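Local coordinates for Dna-binding protein RAP1 (Saccharomyces cerevisiae, PDB 4BJT) that binds DNA as a repressor or activator of transcription and, through its C-terminal domain, binds Rif1 and probably Rif2 at telomeres, at residues Thr75-Phe85 / Cys116-Phe125. Residues are numbered along the deposited sequence; the frame is centred on the assembly and turned at random.
Sequences TDLFLPLFFHF and CDETGIRKNF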
ATOM      1  N   THR C  75       6.606  -8.874  14.502  1.00 18.78           N
ATOM      2  CA  THR C  75       5.354  -9.268  15.177  1.00 17.90           C
ATOM      3  C   THR C  75       4.493  -8.078  15.579  1.00 22.75           C
ATOM      4  O   THR C  75       3.320  -8.288  15.903  1.00 23.41           O
ATOM      5  CB  THR C  75       5.611 -10.208  16.351  1.00 21.37           C
ATOM      6  OG1 THR C  75       6.351  -9.511  17.369  1.00 25.10           O
ATOM      7  CG2 THR C  75       6.314 -11.490  15.934  1.00 19.55           C
ATOM      8  N   ASP C  76       5.016  -6.833  15.541  1.00 22.17           N
ATOM      9  CA  ASP C  76       4.124  -5.701  15.800  1.00 23.97           C
ATOM     10  C   ASP C  76       3.293  -5.346  14.583  1.00 23.07           C
ATOM     11  O   ASP C  76       2.326  -4.607  14.740  1.00 23.55           O
ATOM     12  CB  ASP C  76       4.839  -4.457  16.314  1.00 27.98           C
ATOM     13  CG  ASP C  76       5.787  -3.891  15.347  1.00 42.75           C
ATOM     14  OD1 ASP C  76       6.686  -4.604  14.962  1.00 44.70           O
ATOM     15  OD2 ASP C  76       5.602  -2.719  14.946  1.00 53.30           O
ATOM     16  N   LEU C  77       3.652  -5.862  13.383  1.00 20.16           N
ATOM     17  CA  LEU C  77       2.927  -5.615  12.134  1.00 18.11           C
ATOM     18  C   LEU C  77       2.131  -6.819  11.624  1.00 17.46           C
ATOM     19  O   LEU C  77       1.103  -6.644  10.979  1.00 16.63           O
ATOM     20  CB  LEU C  77       3.926  -5.216  11.054  1.00 18.94           C
ATOM     21  CG  LEU C  77       4.731  -3.940  11.322  1.00 22.18           C
ATOM     22  CD1 LEU C  77       5.766  -3.743  10.225  1.00 22.40           C
ATOM     23  CD2 LEU C  77       3.831  -2.736  11.416  1.00 23.76           C
ATOM     24  N   PHE C  78       2.610  -8.033  11.928  1.00 15.67           N
ATOM     25  CA  PHE C  78       2.031  -9.277  11.429  1.00 14.68           C
ATOM     26  C   PHE C  78       1.700 -10.235  12.527  1.00 19.32           C
ATOM     27  O   PHE C  78       2.386 -10.297  13.559  1.00 18.59           O
ATOM     28  CB  PHE C  78       3.009  -9.939  10.472  1.00 16.15           C
ATOM     29  CG  PHE C  78       3.305  -9.116   9.241  1.00 16.11           C
ATOM     30  CD1 PHE C  78       2.483  -9.183   8.131  1.00 16.66           C
ATOM     31  CD2 PHE C  78       4.409  -8.283   9.195  1.00 17.95           C
ATOM     32  CE1 PHE C  78       2.793  -8.477   6.973  1.00 17.09           C
ATOM     33  CE2 PHE C  78       4.676  -7.515   8.065  1.00 18.93           C
ATOM     34  CZ  PHE C  78       3.880  -7.632   6.951  1.00 15.92           C
ATOM     35  N   LEU C  79       0.643 -11.012  12.288  1.00 17.27           N
ATOM     36  CA  LEU C  79       0.134 -12.025  13.206  1.00 17.31           C
ATOM     37  C   LEU C  79       0.829 -13.344  12.978  1.00 18.53           C
ATOM     38  O   LEU C  79       1.461 -13.560  11.934  1.00 18.59           O
ATOM     39  CB  LEU C  79      -1.379 -12.200  12.960  1.00 18.61           C
ATOM     40  CG  LEU C  79      -2.216 -11.007  13.380  1.00 24.06           C
ATOM     41  CD1 LEU C  79      -3.395 -10.814  12.480  1.00 24.59           C
ATOM     42  CD2 LEU C  79      -2.643 -11.112  14.801  1.00 28.37           C
ATOM     43  N   PRO C  80       0.674 -14.306  13.922  1.00 18.39           N
ATOM     44  CA  PRO C  80       1.339 -15.598  13.740  1.00 18.75           C
ATOM     45  C   PRO C  80       1.048 -16.282  12.392  1.00 20.89           C
ATOM     46  O   PRO C  80       1.954 -16.881  11.824  1.00 20.54           O
ATOM     47  CB  PRO C  80       0.845 -16.411  14.942  1.00 21.46           C
ATOM     48  CG  PRO C  80       0.574 -15.384  15.978  1.00 23.06           C
ATOM     49  CD  PRO C  80       0.036 -14.195  15.241  1.00 19.46           C
ATOM     50  N   LEU C  81      -0.179 -16.137  11.829  1.00 18.34           N
ATOM     51  CA  LEU C  81      -0.516 -16.767  10.561  1.00 18.89           C
ATOM     52  C   LEU C  81       0.454 -16.369   9.440  1.00 21.32           C
ATOM     53  O   LEU C  81       0.839 -17.208   8.626  1.00 21.99           O
ATOM     54  CB  LEU C  81      -1.968 -16.423  10.163  1.00 19.27           C
ATOM     55  CG  LEU C  81      -2.458 -16.969   8.817  1.00 26.52           C
ATOM     56  CD1 LEU C  81      -2.555 -18.487   8.848  1.00 30.94           C
ATOM     57  CD2 LEU C  81      -3.834 -16.433   8.514  1.00 33.04           C
ATOM     58  N   PHE C  82       0.889 -15.110   9.423  1.00 16.73           N
ATOM     59  CA  PHE C  82       1.790 -14.615   8.377  1.00 15.61           C
ATOM     60  C   PHE C  82       3.082 -15.412   8.363  1.00 17.59           C
ATOM     61  O   PHE C  82       3.601 -15.779   7.310  1.00 16.36           O
ATOM     62  CB  PHE C  82       2.095 -13.128   8.628  1.00 15.67           C
ATOM     63  CG  PHE C  82       3.228 -12.607   7.776  1.00 15.11           C
ATOM     64  CD1 PHE C  82       2.994 -12.166   6.484  1.00 16.22           C
ATOM     65  CD2 PHE C  82       4.513 -12.499   8.286  1.00 15.25           C
ATOM     66  CE1 PHE C  82       4.021 -11.633   5.712  1.00 16.63           C
ATOM     67  CE2 PHE C  82       5.549 -11.981   7.506  1.00 15.90           C
ATOM     68  CZ  PHE C  82       5.289 -11.538   6.220  1.00 15.05           C
ATOM     69  N   PHE C  83       3.620 -15.670   9.547  1.00 15.69           N
ATOM     70  CA  PHE C  83       4.908 -16.376   9.646  1.00 15.08           C
ATOM     71  C   PHE C  83       4.825 -17.851   9.251  1.00 20.58           C
ATOM     72  O   PHE C  83       5.865 -18.502   9.131  1.00 23.05           O
ATOM     73  CB  PHE C  83       5.473 -16.181  11.041  1.00 16.98           C
ATOM     74  CG  PHE C  83       5.796 -14.732  11.316  1.00 15.44           C
ATOM     75  CD1 PHE C  83       6.947 -14.160  10.827  1.00 18.01           C
ATOM     76  CD2 PHE C  83       4.911 -13.924  12.020  1.00 17.00           C
ATOM     77  CE1 PHE C  83       7.215 -12.800  11.026  1.00 17.89           C
ATOM     78  CE2 PHE C  83       5.167 -12.565  12.211  1.00 18.63           C
ATOM     79  CZ  PHE C  83       6.325 -12.006  11.712  1.00 17.56           C
ATOM     80  N   HIS C  84       3.611 -18.386   9.085  1.00 17.74           N
ATOM     81  CA  HIS C  84       3.406 -19.752   8.627  1.00 19.37           C
ATOM     82  C   HIS C  84       3.403 -19.889   7.110  1.00 20.80           C
ATOM     83  O   HIS C  84       3.447 -21.014   6.619  1.00 21.32           O
ATOM     84  CB  HIS C  84       2.167 -20.363   9.249  1.00 22.83           C
ATOM     85  CG  HIS C  84       2.429 -20.730  10.676  1.00 30.58           C
ATOM     86  ND1 HIS C  84       2.083 -19.893  11.707  1.00 35.30           N
ATOM     87  CD2 HIS C  84       3.088 -21.795  11.183  1.00 34.97           C
ATOM     88  CE1 HIS C  84       2.465 -20.503  12.820  1.00 35.45           C
ATOM     89  NE2 HIS C  84       3.129 -21.619  12.553  1.00 35.86           N
ATOM     90  N   PHE C  85       3.431 -18.772   6.357  1.00 18.29           N
ATOM     91  CA  PHE C  85       3.621 -18.888   4.901  1.00 17.49           C
ATOM     92  C   PHE C  85       5.006 -19.452   4.657  1.00 18.47           C
ATOM     93  O   PHE C  85       5.926 -19.232   5.433  1.00 19.63           O
ATOM     94  CB  PHE C  85       3.478 -17.547   4.200  1.00 16.86           C
ATOM     95  CG  PHE C  85       2.043 -17.106   4.095  1.00 17.22           C
ATOM     96  CD1 PHE C  85       1.150 -17.782   3.277  1.00 20.07           C
ATOM     97  CD2 PHE C  85       1.604 -15.978   4.744  1.00 18.04           C
ATOM     98  CE1 PHE C  85      -0.191 -17.402   3.220  1.00 19.35           C
ATOM     99  CE2 PHE C  85       0.272 -15.588   4.678  1.00 18.34           C
ATOM    100  CZ  PHE C  85      -0.620 -16.285   3.903  1.00 19.20           C
ATOM    101  N   CYS C 116      -6.523  -9.742   7.820  1.00 20.67           N
ATOM    102  CA  CYS C 116      -6.126 -10.277   9.114  1.00 22.26           C
ATOM    103  C   CYS C 116      -6.283 -11.820   9.113  1.00 23.86           C
ATOM    104  O   CYS C 116      -5.319 -12.554   9.368  1.00 22.57           O
ATOM    105  CB  CYS C 116      -6.984  -9.609  10.185  1.00 23.98           C
ATOM    106  SG  CYS C 116      -6.864 -10.358  11.815  1.00 29.62           S
ATOM    107  N   ASP C 117      -7.469 -12.300   8.742  1.00 23.73           N
ATOM    108  CA  ASP C 117      -7.794 -13.731   8.787  1.00 23.23           C
ATOM    109  C   ASP C 117      -7.084 -14.595   7.790  1.00 26.06           C
ATOM    110  O   ASP C 117      -6.794 -15.752   8.103  1.00 26.75           O
ATOM    111  CB  ASP C 117      -9.316 -13.940   8.591  1.00 26.76           C
ATOM    112  CG  ASP C 117     -10.182 -13.343   9.683  1.00 38.25           C
ATOM    113  OD1 ASP C 117      -9.647 -13.049  10.777  1.00 40.92           O
ATOM    114  OD2 ASP C 117     -11.391 -13.152   9.440  1.00 43.82           O
ATOM    115  N   GLU C 118      -6.830 -14.078   6.570  1.00 22.82           N
ATOM    116  CA  GLU C 118      -6.245 -14.878   5.497  1.00 22.39           C
ATOM    117  C   GLU C 118      -4.763 -14.683   5.281  1.00 22.48           C
ATOM    118  O   GLU C 118      -4.097 -15.624   4.849  1.00 22.42           O
ATOM    119  CB  GLU C 118      -6.996 -14.618   4.192  1.00 24.60           C
ATOM    120  CG  GLU C 118      -8.457 -15.043   4.298  1.00 35.39           C
ATOM    121  CD  GLU C 118      -9.253 -14.795   3.039  1.00 55.55           C
ATOM    122  OE1 GLU C 118      -8.956 -15.438   2.006  1.00 56.29           O
ATOM    123  OE2 GLU C 118     -10.145 -13.918   3.073  1.00 57.70           O
ATOM    124  N   THR C 119      -4.252 -13.470   5.517  1.00 18.53           N
ATOM    125  CA  THR C 119      -2.841 -13.151   5.285  1.00 16.97           C
ATOM    126  C   THR C 119      -2.066 -12.783   6.561  1.00 17.71           C
ATOM    127  O   THR C 119      -0.864 -12.618   6.452  1.00 18.65           O
ATOM    128  CB  THR C 119      -2.687 -12.049   4.213  1.00 20.88           C
ATOM    129  OG1 THR C 119      -3.609 -11.005   4.447  1.00 24.53           O
ATOM    130  CG2 THR C 119      -2.913 -12.552   2.812  1.00 24.38           C
ATOM    131  N   GLY C 120      -2.718 -12.642   7.718  1.00 16.53           N
ATOM    132  CA  GLY C 120      -1.989 -12.348   8.945  1.00 16.30           C
ATOM    133  C   GLY C 120      -1.439 -10.942   9.030  1.00 18.28           C
ATOM    134  O   GLY C 120      -0.453 -10.717   9.734  1.00 19.74           O
ATOM    135  N   ILE C 121      -2.066  -9.982   8.362  1.00 16.24           N
ATOM    136  CA  ILE C 121      -1.666  -8.577   8.462  1.00 15.67           C
ATOM    137  C   ILE C 121      -2.506  -7.951   9.572  1.00 18.67           C
ATOM    138  O   ILE C 121      -3.732  -8.083   9.551  1.00 19.39           O
ATOM    139  CB  ILE C 121      -1.869  -7.832   7.139  1.00 16.80           C
ATOM    140  CG1 ILE C 121      -1.118  -8.526   5.963  1.00 16.21           C
ATOM    141  CG2 ILE C 121      -1.431  -6.357   7.290  1.00 17.96           C
ATOM    142  CD1 ILE C 121      -1.664  -8.132   4.621  1.00 17.31           C
ATOM    143  N   ARG C 122      -1.869  -7.286  10.554  1.00 15.74           N
ATOM    144  CA  ARG C 122      -2.629  -6.690  11.660  1.00 16.74           C
ATOM    145  C   ARG C 122      -3.549  -5.582  11.151  1.00 20.98           C
ATOM    146  O   ARG C 122      -3.196  -4.856  10.232  1.00 19.07           O
ATOM    147  CB  ARG C 122      -1.706  -6.188  12.766  1.00 16.79           C
ATOM    148  CG  ARG C 122      -1.034  -7.351  13.497  1.00 18.39           C
ATOM    149  CD  ARG C 122      -0.165  -6.883  14.632  1.00 20.11           C
ATOM    150  NE  ARG C 122       0.578  -7.983  15.248  1.00 21.16           N
ATOM    151  CZ  ARG C 122       0.117  -8.827  16.165  1.00 24.71           C
ATOM    152  NH1 ARG C 122      -1.124  -8.703  16.636  1.00 24.76           N
ATOM    153  NH2 ARG C 122       0.902  -9.785  16.645  1.00 22.69           N
ATOM    154  N   LYS C 123      -4.740  -5.463  11.764  1.00 19.73           N
ATOM    155  CA  LYS C 123      -5.756  -4.527  11.303  1.00 19.89           C
ATOM    156  C   LYS C 123      -5.321  -3.067  11.285  1.00 22.86           C
ATOM    157  O   LYS C 123      -5.682  -2.321  10.357  1.00 23.87           O
ATOM    158  CB  LYS C 123      -7.033  -4.679  12.118  1.00 23.57           C
ATOM    159  CG  LYS C 123      -7.706  -6.011  11.956  1.00 24.07           C
ATOM    160  CD  LYS C 123      -8.911  -6.041  12.879  1.00 28.92           C
ATOM    161  CE  LYS C 123      -9.636  -7.334  12.806  1.00 40.80           C
ATOM    162  NZ  LYS C 123     -10.797  -7.352  13.749  1.00 57.21           N
ATOM    163  N   ASN C 124      -4.574  -2.653  12.285  1.00 20.14           N
ATOM    164  CA  ASN C 124      -4.086  -1.266  12.332  1.00 20.17           C
ATOM    165  C   ASN C 124      -3.052  -1.006  11.219  1.00 23.38           C
ATOM    166  O   ASN C 124      -3.052   0.065  10.610  1.00 23.39           O
ATOM    167  CB  ASN C 124      -3.537  -0.880  13.692  1.00 23.74           C
ATOM    168  CG  ASN C 124      -2.481  -1.783  14.247  1.00 25.67           C
ATOM    169  OD1 ASN C 124      -2.301  -2.922  13.808  1.00 24.20           O
ATOM    170  ND2 ASN C 124      -1.810  -1.325  15.284  1.00 33.74           N
ATOM    171  N   PHE C 125      -2.241  -2.018  10.878  1.00 19.37           N
ATOM    172  CA  PHE C 125      -1.301  -1.877   9.771  1.00 17.48           C
ATOM    173  C   PHE C 125      -2.032  -1.822   8.426  1.00 20.17           C
ATOM    174  O   PHE C 125      -1.759  -0.924   7.627  1.00 19.32           O
ATOM    175  CB  PHE C 125      -0.281  -3.022   9.805  1.00 17.35           C
ATOM    176  CG  PHE C 125       0.853  -2.942   8.814  1.00 17.18           C
ATOM    177  CD1 PHE C 125       1.388  -1.718   8.435  1.00 20.37           C
ATOM    178  CD2 PHE C 125       1.500  -4.092   8.393  1.00 17.42           C
ATOM    179  CE1 PHE C 125       2.481  -1.650   7.586  1.00 19.94           C
ATOM    180  CE2 PHE C 125       2.604  -4.022   7.550  1.00 18.50           C
ATOM    181  CZ  PHE C 125       3.069  -2.808   7.132  1.00 17.94           C
TER
HETATM  182  O   HOH W   1       0.423  -3.109  13.292  1.00 24.52           O
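The carbonyl oxygen of T75 is gripped twice by the guanidinium group of R122, with NE 2.8 Å from T75 O and a weak bond from NH2, both well off straight. The arginine reaches this oxygen because its chain runs extended from CG to NE, while L79 CD2 lies over one face of the guanidinium, 3.4 Å from R122 NH1. A lysine in its place would probably lose the two-pronged hold on T75 O and the flat face against L79. Next to this clasp the backbones meet in a single beta bridge, F78 opposite I121, flanked by R122 N to L77 O and by the nearly straight (171°) bond from L79 N to G120 O. It ties the loop before helix 80-83 to the turn linking helices 108-119 and 123-132 in this helical domain. G120, just past the first helix, has positive phi, which favours glycine, and a CB there would crowd F82 N. R122 sits at the N-cap position of the second, whose F125 takes L77 CD2 over its ring face, 3.9 Å from the centroid, and forms an offset edge-to-face pair, its edge toward the face of F78. Helix 140-150 backs this cluster through F144 and M147.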